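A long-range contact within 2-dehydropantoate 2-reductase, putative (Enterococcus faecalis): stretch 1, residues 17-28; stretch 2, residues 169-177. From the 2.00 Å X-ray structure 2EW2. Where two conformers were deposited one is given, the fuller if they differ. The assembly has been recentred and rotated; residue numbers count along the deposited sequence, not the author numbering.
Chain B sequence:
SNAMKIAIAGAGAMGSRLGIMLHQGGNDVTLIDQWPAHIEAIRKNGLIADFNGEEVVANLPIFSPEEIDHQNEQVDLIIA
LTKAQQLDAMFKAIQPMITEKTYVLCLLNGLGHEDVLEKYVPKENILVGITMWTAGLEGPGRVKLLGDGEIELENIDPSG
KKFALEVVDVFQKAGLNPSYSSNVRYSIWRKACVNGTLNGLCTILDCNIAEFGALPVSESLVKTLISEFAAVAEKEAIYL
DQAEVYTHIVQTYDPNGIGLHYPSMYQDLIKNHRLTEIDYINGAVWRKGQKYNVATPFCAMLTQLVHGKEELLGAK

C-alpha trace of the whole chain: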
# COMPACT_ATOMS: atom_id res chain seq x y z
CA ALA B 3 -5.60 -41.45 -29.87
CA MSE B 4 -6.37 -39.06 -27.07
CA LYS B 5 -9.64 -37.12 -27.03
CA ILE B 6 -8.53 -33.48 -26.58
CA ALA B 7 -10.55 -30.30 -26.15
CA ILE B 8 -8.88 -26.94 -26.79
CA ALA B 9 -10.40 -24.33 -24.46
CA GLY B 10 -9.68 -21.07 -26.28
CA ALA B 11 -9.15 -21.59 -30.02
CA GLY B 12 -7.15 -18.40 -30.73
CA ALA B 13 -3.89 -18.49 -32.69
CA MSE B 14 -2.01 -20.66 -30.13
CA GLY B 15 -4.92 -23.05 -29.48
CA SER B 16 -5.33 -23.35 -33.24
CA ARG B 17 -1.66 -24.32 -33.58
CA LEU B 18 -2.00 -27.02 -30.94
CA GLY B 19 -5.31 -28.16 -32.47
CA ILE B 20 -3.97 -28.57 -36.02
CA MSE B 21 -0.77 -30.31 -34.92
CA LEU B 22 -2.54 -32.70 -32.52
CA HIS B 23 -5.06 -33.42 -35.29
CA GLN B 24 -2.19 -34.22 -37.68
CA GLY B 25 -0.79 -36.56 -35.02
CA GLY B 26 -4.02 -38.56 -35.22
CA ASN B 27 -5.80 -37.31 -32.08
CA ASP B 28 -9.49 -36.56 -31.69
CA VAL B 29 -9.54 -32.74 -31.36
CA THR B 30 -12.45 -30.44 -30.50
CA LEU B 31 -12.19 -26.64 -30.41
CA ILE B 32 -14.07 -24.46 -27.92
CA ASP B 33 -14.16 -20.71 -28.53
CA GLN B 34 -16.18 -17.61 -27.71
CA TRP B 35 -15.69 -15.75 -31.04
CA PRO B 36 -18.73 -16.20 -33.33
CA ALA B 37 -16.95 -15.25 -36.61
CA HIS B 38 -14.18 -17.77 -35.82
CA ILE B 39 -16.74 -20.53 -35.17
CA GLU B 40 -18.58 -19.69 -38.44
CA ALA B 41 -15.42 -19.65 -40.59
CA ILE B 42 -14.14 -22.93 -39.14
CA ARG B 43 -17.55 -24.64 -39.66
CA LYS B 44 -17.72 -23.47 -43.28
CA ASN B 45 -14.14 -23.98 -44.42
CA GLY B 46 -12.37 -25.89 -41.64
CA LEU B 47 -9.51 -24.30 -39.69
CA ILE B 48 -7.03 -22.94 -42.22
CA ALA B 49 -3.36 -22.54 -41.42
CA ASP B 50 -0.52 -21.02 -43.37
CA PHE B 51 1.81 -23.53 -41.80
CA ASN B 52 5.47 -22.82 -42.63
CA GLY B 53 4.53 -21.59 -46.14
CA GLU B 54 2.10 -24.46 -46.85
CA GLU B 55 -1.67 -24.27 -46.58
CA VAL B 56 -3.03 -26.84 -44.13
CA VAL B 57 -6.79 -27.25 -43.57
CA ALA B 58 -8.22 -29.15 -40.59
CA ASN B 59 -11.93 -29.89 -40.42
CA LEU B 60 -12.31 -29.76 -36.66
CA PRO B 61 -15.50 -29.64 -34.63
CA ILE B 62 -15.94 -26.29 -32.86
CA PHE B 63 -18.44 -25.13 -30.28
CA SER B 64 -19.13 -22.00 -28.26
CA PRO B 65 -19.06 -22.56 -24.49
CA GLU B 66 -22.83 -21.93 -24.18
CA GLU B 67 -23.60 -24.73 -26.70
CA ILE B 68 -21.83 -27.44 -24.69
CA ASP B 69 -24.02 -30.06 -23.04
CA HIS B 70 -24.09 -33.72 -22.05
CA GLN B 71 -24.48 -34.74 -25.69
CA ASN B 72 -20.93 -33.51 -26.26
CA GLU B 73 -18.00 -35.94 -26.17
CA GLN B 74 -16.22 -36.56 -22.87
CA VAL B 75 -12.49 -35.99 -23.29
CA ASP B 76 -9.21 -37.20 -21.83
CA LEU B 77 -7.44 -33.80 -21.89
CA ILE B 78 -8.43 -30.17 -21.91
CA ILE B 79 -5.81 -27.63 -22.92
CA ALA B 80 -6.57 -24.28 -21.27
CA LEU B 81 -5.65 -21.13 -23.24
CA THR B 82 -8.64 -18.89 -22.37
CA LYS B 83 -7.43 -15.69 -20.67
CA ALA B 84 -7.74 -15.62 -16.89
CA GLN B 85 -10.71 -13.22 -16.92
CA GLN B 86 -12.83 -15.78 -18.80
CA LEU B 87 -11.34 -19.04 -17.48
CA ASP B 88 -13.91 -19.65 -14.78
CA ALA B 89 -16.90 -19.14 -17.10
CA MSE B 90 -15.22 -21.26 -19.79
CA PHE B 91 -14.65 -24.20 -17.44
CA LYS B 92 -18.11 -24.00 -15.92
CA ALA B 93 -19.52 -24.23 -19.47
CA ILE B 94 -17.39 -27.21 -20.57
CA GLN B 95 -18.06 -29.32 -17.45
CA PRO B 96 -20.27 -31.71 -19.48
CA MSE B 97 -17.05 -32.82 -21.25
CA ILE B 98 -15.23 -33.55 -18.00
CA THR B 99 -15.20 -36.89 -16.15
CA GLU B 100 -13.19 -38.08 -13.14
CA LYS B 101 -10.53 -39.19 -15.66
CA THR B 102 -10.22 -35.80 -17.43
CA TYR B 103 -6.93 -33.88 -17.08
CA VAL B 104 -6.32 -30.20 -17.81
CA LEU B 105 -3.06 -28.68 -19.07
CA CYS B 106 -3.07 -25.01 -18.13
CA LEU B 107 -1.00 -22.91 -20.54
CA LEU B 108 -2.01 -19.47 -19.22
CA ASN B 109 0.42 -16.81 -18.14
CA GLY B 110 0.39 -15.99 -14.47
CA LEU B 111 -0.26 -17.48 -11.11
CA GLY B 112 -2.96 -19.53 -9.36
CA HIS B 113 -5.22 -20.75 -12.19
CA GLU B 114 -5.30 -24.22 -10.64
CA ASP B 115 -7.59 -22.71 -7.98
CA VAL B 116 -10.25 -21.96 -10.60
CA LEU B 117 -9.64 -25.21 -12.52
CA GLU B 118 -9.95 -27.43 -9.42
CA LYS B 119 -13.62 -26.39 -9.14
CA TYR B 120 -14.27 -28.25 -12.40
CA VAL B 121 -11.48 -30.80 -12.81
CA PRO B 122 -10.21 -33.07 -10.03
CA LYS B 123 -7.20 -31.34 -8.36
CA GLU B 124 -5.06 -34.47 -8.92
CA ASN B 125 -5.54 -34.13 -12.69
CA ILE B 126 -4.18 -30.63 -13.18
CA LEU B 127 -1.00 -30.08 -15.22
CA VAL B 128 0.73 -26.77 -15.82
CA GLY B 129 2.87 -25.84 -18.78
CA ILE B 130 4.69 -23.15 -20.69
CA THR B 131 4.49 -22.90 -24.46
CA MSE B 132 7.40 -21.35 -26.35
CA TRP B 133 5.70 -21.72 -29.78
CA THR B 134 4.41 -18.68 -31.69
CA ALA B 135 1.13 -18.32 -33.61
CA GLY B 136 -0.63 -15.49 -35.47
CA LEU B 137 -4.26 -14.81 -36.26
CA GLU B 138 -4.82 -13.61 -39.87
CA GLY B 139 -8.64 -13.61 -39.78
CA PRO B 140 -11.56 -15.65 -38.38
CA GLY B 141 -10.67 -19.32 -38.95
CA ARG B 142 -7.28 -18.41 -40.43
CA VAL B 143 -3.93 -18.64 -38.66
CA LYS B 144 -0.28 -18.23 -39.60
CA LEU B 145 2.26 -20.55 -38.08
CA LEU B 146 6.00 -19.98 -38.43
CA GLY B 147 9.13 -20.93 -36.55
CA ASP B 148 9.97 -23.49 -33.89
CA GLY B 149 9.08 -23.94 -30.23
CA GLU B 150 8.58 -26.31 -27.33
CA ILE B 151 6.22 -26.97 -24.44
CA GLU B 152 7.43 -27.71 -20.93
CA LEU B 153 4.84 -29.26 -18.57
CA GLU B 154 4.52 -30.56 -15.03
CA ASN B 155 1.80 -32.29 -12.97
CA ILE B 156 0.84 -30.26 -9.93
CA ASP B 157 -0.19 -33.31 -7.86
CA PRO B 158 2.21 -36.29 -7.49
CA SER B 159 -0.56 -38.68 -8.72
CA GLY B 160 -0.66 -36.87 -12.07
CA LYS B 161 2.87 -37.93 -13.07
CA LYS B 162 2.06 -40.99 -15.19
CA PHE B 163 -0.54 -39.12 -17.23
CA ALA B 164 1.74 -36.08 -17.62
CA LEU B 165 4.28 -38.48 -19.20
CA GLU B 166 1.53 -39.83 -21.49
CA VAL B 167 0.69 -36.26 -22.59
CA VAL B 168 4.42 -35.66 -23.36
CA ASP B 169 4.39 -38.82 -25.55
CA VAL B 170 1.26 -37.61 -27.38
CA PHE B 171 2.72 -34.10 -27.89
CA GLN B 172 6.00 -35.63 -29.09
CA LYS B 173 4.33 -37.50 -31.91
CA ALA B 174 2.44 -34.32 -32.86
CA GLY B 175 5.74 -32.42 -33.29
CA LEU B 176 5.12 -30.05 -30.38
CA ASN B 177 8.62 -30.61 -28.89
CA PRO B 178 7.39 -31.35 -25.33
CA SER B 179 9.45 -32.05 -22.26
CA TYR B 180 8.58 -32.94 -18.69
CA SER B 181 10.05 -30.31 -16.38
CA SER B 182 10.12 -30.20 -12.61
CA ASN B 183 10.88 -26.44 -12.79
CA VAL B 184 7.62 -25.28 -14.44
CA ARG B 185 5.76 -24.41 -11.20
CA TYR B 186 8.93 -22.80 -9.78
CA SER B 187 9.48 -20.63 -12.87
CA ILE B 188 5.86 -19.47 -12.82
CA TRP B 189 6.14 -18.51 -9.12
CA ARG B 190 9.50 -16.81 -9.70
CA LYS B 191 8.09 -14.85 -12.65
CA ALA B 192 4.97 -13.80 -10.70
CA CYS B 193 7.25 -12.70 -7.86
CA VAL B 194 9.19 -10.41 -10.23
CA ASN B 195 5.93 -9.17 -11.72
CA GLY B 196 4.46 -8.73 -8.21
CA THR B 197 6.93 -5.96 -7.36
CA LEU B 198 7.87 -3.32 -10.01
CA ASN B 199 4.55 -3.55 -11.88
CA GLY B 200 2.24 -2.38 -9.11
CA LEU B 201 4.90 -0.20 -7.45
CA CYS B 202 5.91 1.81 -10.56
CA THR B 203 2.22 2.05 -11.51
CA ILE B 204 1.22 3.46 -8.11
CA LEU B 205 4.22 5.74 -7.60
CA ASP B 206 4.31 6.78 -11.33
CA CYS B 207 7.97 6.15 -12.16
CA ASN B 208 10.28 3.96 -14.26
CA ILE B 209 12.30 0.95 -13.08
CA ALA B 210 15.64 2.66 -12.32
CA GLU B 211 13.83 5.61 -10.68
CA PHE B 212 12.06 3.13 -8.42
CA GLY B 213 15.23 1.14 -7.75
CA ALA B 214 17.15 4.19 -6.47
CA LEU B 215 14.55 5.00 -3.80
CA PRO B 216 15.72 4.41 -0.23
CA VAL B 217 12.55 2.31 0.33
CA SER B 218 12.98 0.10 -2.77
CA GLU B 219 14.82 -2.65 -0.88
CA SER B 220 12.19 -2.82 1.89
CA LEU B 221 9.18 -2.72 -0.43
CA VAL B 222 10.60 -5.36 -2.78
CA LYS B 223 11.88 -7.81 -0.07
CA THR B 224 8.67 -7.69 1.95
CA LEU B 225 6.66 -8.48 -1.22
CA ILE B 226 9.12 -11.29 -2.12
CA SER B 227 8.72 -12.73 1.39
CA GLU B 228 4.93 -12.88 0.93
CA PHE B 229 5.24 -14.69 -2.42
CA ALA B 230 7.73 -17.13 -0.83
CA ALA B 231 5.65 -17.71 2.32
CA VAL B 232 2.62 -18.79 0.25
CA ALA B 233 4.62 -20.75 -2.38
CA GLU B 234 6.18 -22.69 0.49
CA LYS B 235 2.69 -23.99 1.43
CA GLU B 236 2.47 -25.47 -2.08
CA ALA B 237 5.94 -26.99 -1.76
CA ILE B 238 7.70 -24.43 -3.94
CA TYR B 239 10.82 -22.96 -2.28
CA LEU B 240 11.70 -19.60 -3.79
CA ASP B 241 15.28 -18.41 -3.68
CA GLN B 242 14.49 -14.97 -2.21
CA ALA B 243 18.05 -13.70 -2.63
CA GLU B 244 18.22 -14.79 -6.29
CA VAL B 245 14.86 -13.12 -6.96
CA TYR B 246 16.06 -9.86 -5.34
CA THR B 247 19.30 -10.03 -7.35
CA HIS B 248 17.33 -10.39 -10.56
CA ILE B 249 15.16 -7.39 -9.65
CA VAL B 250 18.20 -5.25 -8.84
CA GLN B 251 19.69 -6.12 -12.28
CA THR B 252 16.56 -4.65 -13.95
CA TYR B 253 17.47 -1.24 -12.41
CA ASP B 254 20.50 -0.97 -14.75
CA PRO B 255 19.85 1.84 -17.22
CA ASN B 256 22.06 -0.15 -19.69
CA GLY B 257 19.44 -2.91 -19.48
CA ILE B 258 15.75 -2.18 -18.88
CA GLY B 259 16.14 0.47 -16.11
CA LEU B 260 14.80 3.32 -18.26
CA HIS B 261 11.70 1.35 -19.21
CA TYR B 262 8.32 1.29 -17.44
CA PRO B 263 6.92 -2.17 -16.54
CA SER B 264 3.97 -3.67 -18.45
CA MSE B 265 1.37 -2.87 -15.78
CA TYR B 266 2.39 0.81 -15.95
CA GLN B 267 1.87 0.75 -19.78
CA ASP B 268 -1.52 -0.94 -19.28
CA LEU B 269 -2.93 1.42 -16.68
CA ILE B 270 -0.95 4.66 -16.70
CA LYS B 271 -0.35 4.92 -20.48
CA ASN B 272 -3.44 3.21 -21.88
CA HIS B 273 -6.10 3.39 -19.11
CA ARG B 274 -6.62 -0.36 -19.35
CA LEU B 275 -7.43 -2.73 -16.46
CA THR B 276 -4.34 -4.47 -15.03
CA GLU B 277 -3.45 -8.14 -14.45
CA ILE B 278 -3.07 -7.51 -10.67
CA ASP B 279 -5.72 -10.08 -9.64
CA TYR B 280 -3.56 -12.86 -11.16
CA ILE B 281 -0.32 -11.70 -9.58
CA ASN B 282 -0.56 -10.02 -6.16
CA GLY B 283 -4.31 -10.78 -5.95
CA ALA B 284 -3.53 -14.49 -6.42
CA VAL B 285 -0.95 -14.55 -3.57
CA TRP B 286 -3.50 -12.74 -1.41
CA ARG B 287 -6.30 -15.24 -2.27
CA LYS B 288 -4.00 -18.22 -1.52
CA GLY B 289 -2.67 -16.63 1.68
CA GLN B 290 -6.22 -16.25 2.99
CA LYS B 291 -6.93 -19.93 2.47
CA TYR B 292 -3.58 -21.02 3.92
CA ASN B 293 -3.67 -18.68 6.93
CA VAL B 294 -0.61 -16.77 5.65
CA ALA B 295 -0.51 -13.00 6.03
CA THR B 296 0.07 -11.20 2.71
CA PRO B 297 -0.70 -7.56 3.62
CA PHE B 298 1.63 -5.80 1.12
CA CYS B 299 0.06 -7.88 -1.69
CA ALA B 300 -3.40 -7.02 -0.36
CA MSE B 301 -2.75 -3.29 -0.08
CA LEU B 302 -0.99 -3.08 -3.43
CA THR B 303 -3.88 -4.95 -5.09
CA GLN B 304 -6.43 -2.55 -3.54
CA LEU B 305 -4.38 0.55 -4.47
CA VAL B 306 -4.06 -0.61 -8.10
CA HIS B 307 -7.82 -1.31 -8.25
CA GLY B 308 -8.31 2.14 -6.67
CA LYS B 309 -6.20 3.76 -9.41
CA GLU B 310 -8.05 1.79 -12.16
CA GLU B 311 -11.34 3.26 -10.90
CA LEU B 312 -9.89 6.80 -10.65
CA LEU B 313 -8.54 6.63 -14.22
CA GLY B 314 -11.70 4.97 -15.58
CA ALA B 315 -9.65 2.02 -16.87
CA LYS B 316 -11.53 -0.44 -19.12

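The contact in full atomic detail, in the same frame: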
# COMPACT_ATOMS: atom_id res chain seq x y z
N ARG B 17 -2.91 -23.59 -33.31
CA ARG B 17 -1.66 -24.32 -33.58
C ARG B 17 -1.68 -25.70 -32.96
O ARG B 17 -1.44 -26.71 -33.64
CB ARG B 17 -0.42 -23.58 -33.10
CG ARG B 17 0.84 -24.43 -33.31
CD ARG B 17 2.09 -23.81 -32.72
NE ARG B 17 2.68 -22.75 -33.54
CZ ARG B 17 3.38 -22.93 -34.67
NH1 ARG B 17 3.89 -21.87 -35.28
NH2 ARG B 17 3.56 -24.14 -35.20
N LEU B 18 -1.96 -25.75 -31.66
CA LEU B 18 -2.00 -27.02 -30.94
C LEU B 18 -3.07 -27.94 -31.55
O LEU B 18 -2.83 -29.13 -31.73
CB LEU B 18 -2.25 -26.81 -29.43
CG LEU B 18 -1.28 -25.91 -28.64
CD1 LEU B 18 -1.27 -26.26 -27.15
CD2 LEU B 18 0.13 -25.91 -29.18
N GLY B 19 -4.23 -27.38 -31.87
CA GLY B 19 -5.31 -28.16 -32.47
C GLY B 19 -4.94 -28.84 -33.78
O GLY B 19 -5.15 -30.05 -33.94
N ILE B 20 -4.43 -28.06 -34.72
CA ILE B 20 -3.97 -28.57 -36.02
C ILE B 20 -2.93 -29.68 -35.88
O ILE B 20 -3.05 -30.73 -36.50
CB ILE B 20 -3.39 -27.44 -36.91
CG1 ILE B 20 -4.53 -26.53 -37.40
CG2 ILE B 20 -2.66 -28.04 -38.13
CD1 ILE B 20 -4.08 -25.21 -38.00
N MSE B 21 -1.90 -29.41 -35.08
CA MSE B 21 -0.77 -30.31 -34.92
C MSE B 21 -1.17 -31.61 -34.22
O MSE B 21 -0.73 -32.69 -34.62
CB MSE B 21 0.37 -29.60 -34.18
CG MSE B 21 0.94 -28.40 -34.95
SE MSE B 21 2.48 -27.58 -34.06
CE MSE B 21 3.78 -28.96 -34.34
N LEU B 22 -2.01 -31.51 -33.19
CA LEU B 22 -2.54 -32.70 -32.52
C LEU B 22 -3.49 -33.50 -33.42
O LEU B 22 -3.59 -34.72 -33.30
CB LEU B 22 -3.22 -32.32 -31.19
CG LEU B 22 -2.27 -31.90 -30.07
CD1 LEU B 22 -3.04 -31.17 -28.95
CD2 LEU B 22 -1.50 -33.12 -29.51
N HIS B 23 -4.19 -32.79 -34.30
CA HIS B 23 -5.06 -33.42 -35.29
C HIS B 23 -4.20 -34.19 -36.31
O HIS B 23 -4.53 -35.32 -36.67
CB HIS B 23 -5.93 -32.37 -35.99
CG HIS B 23 -6.73 -32.91 -37.14
ND1 HIS B 23 -7.85 -33.70 -36.97
CD2 HIS B 23 -6.58 -32.75 -38.48
CE1 HIS B 23 -8.34 -34.01 -38.15
NE2 HIS B 23 -7.59 -33.45 -39.09
N GLN B 24 -3.10 -33.58 -36.73
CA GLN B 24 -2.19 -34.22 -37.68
C GLN B 24 -1.55 -35.45 -37.05
O GLN B 24 -1.28 -36.42 -37.75
CB GLN B 24 -1.13 -33.25 -38.17
CG GLN B 24 -1.68 -32.15 -39.08
CD GLN B 24 -0.60 -31.20 -39.54
OE1 GLN B 24 0.32 -30.86 -38.78
NE2 GLN B 24 -0.70 -30.74 -40.79
N GLY B 25 -1.33 -35.40 -35.74
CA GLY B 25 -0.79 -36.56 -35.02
C GLY B 25 -1.81 -37.66 -34.79
O GLY B 25 -1.51 -38.63 -34.10
N GLY B 26 -3.01 -37.52 -35.32
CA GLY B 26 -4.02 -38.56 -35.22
C GLY B 26 -4.90 -38.54 -33.98
O GLY B 26 -5.50 -39.56 -33.64
N ASN B 27 -4.98 -37.40 -33.29
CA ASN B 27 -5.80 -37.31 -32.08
C ASN B 27 -7.17 -36.80 -32.44
O ASN B 27 -7.36 -36.26 -33.55
CB ASN B 27 -5.14 -36.40 -31.02
CG ASN B 27 -3.79 -36.93 -30.57
OD1 ASN B 27 -3.73 -37.83 -29.74
ND2 ASN B 27 -2.71 -36.36 -31.09
N ASP B 28 -8.12 -36.99 -31.53
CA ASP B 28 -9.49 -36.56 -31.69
C ASP B 28 -9.67 -35.18 -31.04
O ASP B 28 -9.92 -35.10 -29.82
CB ASP B 28 -10.42 -37.57 -31.04
CG ASP B 28 -11.87 -37.32 -31.35
OD1 ASP B 28 -12.20 -36.23 -31.89
OD2 ASP B 28 -12.71 -38.20 -31.03
N ASP B 169 4.35 -37.85 -24.44
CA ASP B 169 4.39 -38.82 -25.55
C ASP B 169 3.47 -38.41 -26.71
O ASP B 169 3.90 -38.38 -27.87
CB ASP B 169 4.01 -40.22 -25.07
CG ASP B 169 5.06 -40.84 -24.17
OD1 ASP B 169 6.21 -40.35 -24.16
OD2 ASP B 169 4.73 -41.83 -23.47
N VAL B 170 2.23 -38.10 -26.39
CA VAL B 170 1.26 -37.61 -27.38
C VAL B 170 1.73 -36.34 -28.11
O VAL B 170 1.73 -36.29 -29.36
CB VAL B 170 -0.14 -37.38 -26.75
CG1 VAL B 170 -1.08 -36.72 -27.77
CG2 VAL B 170 -0.73 -38.73 -26.27
N PHE B 171 2.19 -35.35 -27.34
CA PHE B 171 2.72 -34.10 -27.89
C PHE B 171 3.97 -34.32 -28.73
O PHE B 171 4.23 -33.58 -29.68
CB PHE B 171 3.06 -33.13 -26.75
CG PHE B 171 1.87 -32.41 -26.18
CD1 PHE B 171 0.58 -32.90 -26.34
CD2 PHE B 171 2.05 -31.24 -25.44
CE1 PHE B 171 -0.53 -32.22 -25.80
CE2 PHE B 171 0.96 -30.57 -24.89
CZ PHE B 171 -0.33 -31.07 -25.08
N GLN B 172 4.76 -35.33 -28.37
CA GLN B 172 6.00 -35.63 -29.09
C GLN B 172 5.70 -36.06 -30.52
O GLN B 172 6.31 -35.58 -31.48
CB GLN B 172 6.80 -36.71 -28.37
CG GLN B 172 8.04 -37.18 -29.15
CD GLN B 172 9.04 -36.07 -29.27
OE1 GLN B 172 9.25 -35.30 -28.33
NE2 GLN B 172 9.68 -35.97 -30.45
N LYS B 173 4.74 -36.97 -30.64
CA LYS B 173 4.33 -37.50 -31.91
C LYS B 173 3.67 -36.44 -32.79
O LYS B 173 3.77 -36.50 -34.01
CB LYS B 173 3.45 -38.72 -31.70
CG LYS B 173 4.25 -39.91 -31.21
CD LYS B 173 3.37 -41.00 -30.65
CE LYS B 173 4.23 -42.02 -29.92
NZ LYS B 173 3.43 -42.78 -28.92
N ALA B 174 3.07 -35.43 -32.16
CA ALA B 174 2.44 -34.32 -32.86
C ALA B 174 3.42 -33.21 -33.25
O ALA B 174 3.00 -32.22 -33.85
CB ALA B 174 1.30 -33.74 -32.01
N GLY B 175 4.69 -33.38 -32.92
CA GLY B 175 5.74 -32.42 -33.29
C GLY B 175 5.81 -31.17 -32.41
O GLY B 175 6.42 -30.17 -32.78
N LEU B 176 5.20 -31.23 -31.23
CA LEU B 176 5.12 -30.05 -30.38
C LEU B 176 6.36 -29.82 -29.54
O LEU B 176 6.43 -28.83 -28.81
CB LEU B 176 3.86 -30.12 -29.51
CG LEU B 176 2.53 -29.77 -30.19
CD1 LEU B 176 1.37 -30.28 -29.39
CD2 LEU B 176 2.44 -28.26 -30.36
N ASN B 177 7.37 -30.69 -29.67
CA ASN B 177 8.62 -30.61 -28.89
C ASN B 177 8.42 -30.48 -27.36
O ASN B 177 8.99 -29.58 -26.72
CB ASN B 177 9.57 -29.51 -29.41
CG ASN B 177 10.14 -29.82 -30.80
OD1 ASN B 177 10.48 -30.96 -31.13
ND2 ASN B 177 10.25 -28.79 -31.62
O HOH W 1 1.63 -33.03 -36.19
O HOH W 2 0.00 -37.19 -31.24

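Two helix C-termini, far apart in sequence, pack through a small apolar core, and two waters link the stretches, with no direct hydrogen bond between them. Each helix ends in a Schellman motif. In the first, G26 N bonds to H23 O and N27 N to L22 O; in the second, G175 N bonds to Q172 O and L176 N to F171 O. The glycines G26 and G175 take up the positive phi that these turns require, and at G26 a CB would also jam against the preceding carbonyl oxygen.

The CA atoms nearest each other across the stretches are those of G25 and A174, 4.5 Å apart. Small residues suit this point: a CB on G25 would sit only about 3.3 Å from A174 CB, too tight for two carbons.

Around this point the leucines interlock. L22 CD2 lies 3.8 Å from A174 CB, 3.8 Å from F171 CD1 and 4.0 Å from both V170 CG1 and L176 CD1, so this methyl touches four apolar side chains. L176, just past its helix, points toward stretch 1, and its CD2 meets L18 CD2 at 3.5 Å and M21 SE at 3.8 Å. The long, flexible selenomethionine M21 also carries its CE to 3.3 Å from G175 O, a van der Waals contact with a backbone oxygen.

Polar groups next to the apolar contacts are served by water. One water donates to both M21 O (2.9 Å) and A174 O (2.8 Å), joining carbonyls near the two helix ends. N27 suits its place because its amide serves two acceptors: ND2 donates to L22 O at 2.9 Å, reinforcing the Schellman turn that ends the first helix, and to a second water at 2.8 Å, which in turn donates to V170 O at 2.7 Å.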